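Local structure of Alr4995 protein (Nostoc sp., 6LRF) at residues 339-344 against 554-559. The protein is a bifunctional enzyme of arginine breakdown that acts as an arginine dihydrolase and as an ornithine cyclodeaminase. Residues are numbered along the deposited sequence; the frame is centred on the assembly and turned at random.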
# COMPACT_ATOMS: atom_id res chain seq x y z
N SER B 339 11.55 19.31 35.96
CA SER B 339 12.93 19.80 35.88
C SER B 339 12.99 20.94 34.88
O SER B 339 12.04 21.16 34.11
CB SER B 339 13.88 18.70 35.44
OG SER B 339 13.73 18.48 34.05
N HIS B 340 14.11 21.65 34.86
CA HIS B 340 14.29 22.75 33.92
C HIS B 340 14.30 22.26 32.49
O HIS B 340 13.73 22.89 31.59
CB HIS B 340 15.58 23.53 34.21
CG HIS B 340 15.68 24.82 33.45
ND1 HIS B 340 14.66 25.76 33.46
CD2 HIS B 340 16.65 25.33 32.67
CE1 HIS B 340 15.01 26.79 32.71
NE2 HIS B 340 16.22 26.55 32.22
N GLU B 341 14.95 21.13 32.27
CA GLU B 341 15.04 20.56 30.94
C GLU B 341 13.66 20.31 30.35
O GLU B 341 13.38 20.66 29.20
CB GLU B 341 15.85 19.27 30.99
CG GLU B 341 15.85 18.48 29.71
CD GLU B 341 16.34 17.06 29.94
OE1 GLU B 341 16.82 16.79 31.08
OE2 GLU B 341 16.26 16.23 29.01
N VAL B 342 12.76 19.72 31.15
CA VAL B 342 11.42 19.41 30.64
C VAL B 342 10.62 20.70 30.45
O VAL B 342 9.85 20.84 29.48
CB VAL B 342 10.67 18.41 31.56
CG1 VAL B 342 9.21 18.25 31.12
CG2 VAL B 342 11.37 17.06 31.59
N MSE B 343 10.79 21.65 31.37
CA MSE B 343 10.16 22.97 31.24
C MSE B 343 10.56 23.67 29.93
O MSE B 343 9.72 24.29 29.27
CB MSE B 343 10.54 23.86 32.43
CG MSE B 343 9.91 25.25 32.35
SE MSE B 343 7.90 25.20 32.31
CE MSE B 343 7.54 25.30 34.27
N GLU B 344 11.82 23.58 29.55
CA GLU B 344 12.29 24.19 28.30
C GLU B 344 11.64 23.53 27.09
O GLU B 344 11.29 24.20 26.10
CB GLU B 344 13.80 24.07 28.18
CG GLU B 344 14.56 24.87 29.21
CD GLU B 344 16.06 24.75 29.00
OE1 GLU B 344 16.61 23.64 29.17
OE2 GLU B 344 16.67 25.78 28.64
N HIS B 554 12.60 17.94 18.06
CA HIS B 554 13.71 18.51 17.31
C HIS B 554 14.86 18.89 18.24
O HIS B 554 16.03 18.73 17.90
CB HIS B 554 13.25 19.70 16.47
CG HIS B 554 12.54 19.31 15.21
ND1 HIS B 554 13.16 19.33 13.97
CD2 HIS B 554 11.28 18.88 14.98
CE1 HIS B 554 12.30 18.93 13.04
NE2 HIS B 554 11.16 18.65 13.63
N ARG B 555 14.53 19.36 19.45
CA ARG B 555 15.54 19.75 20.43
C ARG B 555 16.52 18.61 20.75
O ARG B 555 17.74 18.81 20.69
CB ARG B 555 14.86 20.27 21.71
CG ARG B 555 14.26 21.69 21.57
CD ARG B 555 13.56 22.15 22.86
NE ARG B 555 14.47 22.15 24.01
CZ ARG B 555 15.21 23.20 24.37
NH1 ARG B 555 15.15 24.32 23.66
NH2 ARG B 555 16.00 23.13 25.43
N HIS B 556 16.00 17.43 21.08
CA HIS B 556 16.86 16.29 21.36
C HIS B 556 17.73 15.94 20.15
O HIS B 556 18.90 15.58 20.30
CB HIS B 556 16.02 15.07 21.78
CG HIS B 556 15.54 15.12 23.20
ND1 HIS B 556 14.98 14.03 23.84
CD2 HIS B 556 15.54 16.12 24.11
CE1 HIS B 556 14.66 14.36 25.07
NE2 HIS B 556 15.00 15.62 25.27
N HIS B 557 17.14 16.04 18.96
CA HIS B 557 17.84 15.71 17.72
C HIS B 557 19.00 16.66 17.41
O HIS B 557 20.13 16.24 17.15
CB HIS B 557 16.84 15.72 16.57
CG HIS B 557 17.29 14.95 15.37
ND1 HIS B 557 17.38 13.57 15.36
CD2 HIS B 557 17.66 15.36 14.14
CE1 HIS B 557 17.79 13.16 14.17
NE2 HIS B 557 17.97 14.23 13.41
N LEU B 558 18.70 17.96 17.44
CA LEU B 558 19.70 19.01 17.24
C LEU B 558 20.76 19.00 18.34
O LEU B 558 21.93 19.26 18.06
CB LEU B 558 19.02 20.38 17.18
CG LEU B 558 18.68 20.88 15.78
CD1 LEU B 558 19.97 21.24 15.02
CD2 LEU B 558 17.88 19.83 15.01
N LYS B 559 20.34 18.72 19.58
CA LYS B 559 21.30 18.61 20.68
C LYS B 559 22.34 17.55 20.40
O LYS B 559 23.53 17.75 20.64
CB LYS B 559 20.61 18.28 22.01
CG LYS B 559 21.58 17.81 23.08
CD LYS B 559 20.95 17.84 24.48
CE LYS B 559 22.02 17.69 25.56
NZ LYS B 559 21.53 18.13 26.90
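R555 reaches across to E344 and makes the closer and larger part of this contact. The E344 methylene CB lies over one face of the guanidinium, 3.6 Å from R555 NH2. The carboxylate of E344 forms a long salt bridge, with OE1 3.8 Å from R555 NH2. The two flat groups are turned 59° apart, so the pair is not a flat, two-bond one. A bend in the arginine chain at chi3 (58°) brings the guanidinium round to E344. D379 is a further, weak ion partner of R555 NH2, and its carboxylate also comes close to that of E344.

The other, smaller part is loose. E341 OE2 approaches the H556 ring obliquely and stays 4.0 Å from NE2. Both side chains have stronger partners: E341 OE2 pairs with R194, and H556 ND1 is hydrogen-bonded to T538 OG1. Farther out, NZ of exposed K559 lies 6.0 Å from E341 OE2.

S339 caps the start of helix 340-352, its OG accepting from V342 N. Here that helix meets the first turns of helix 554-567, joining the LOR/SDH region to the Rossmann-fold region. Helix 190-199 adds Y191 and R194 beside E341, and helix 524-536 packs E532 and M536 against H556.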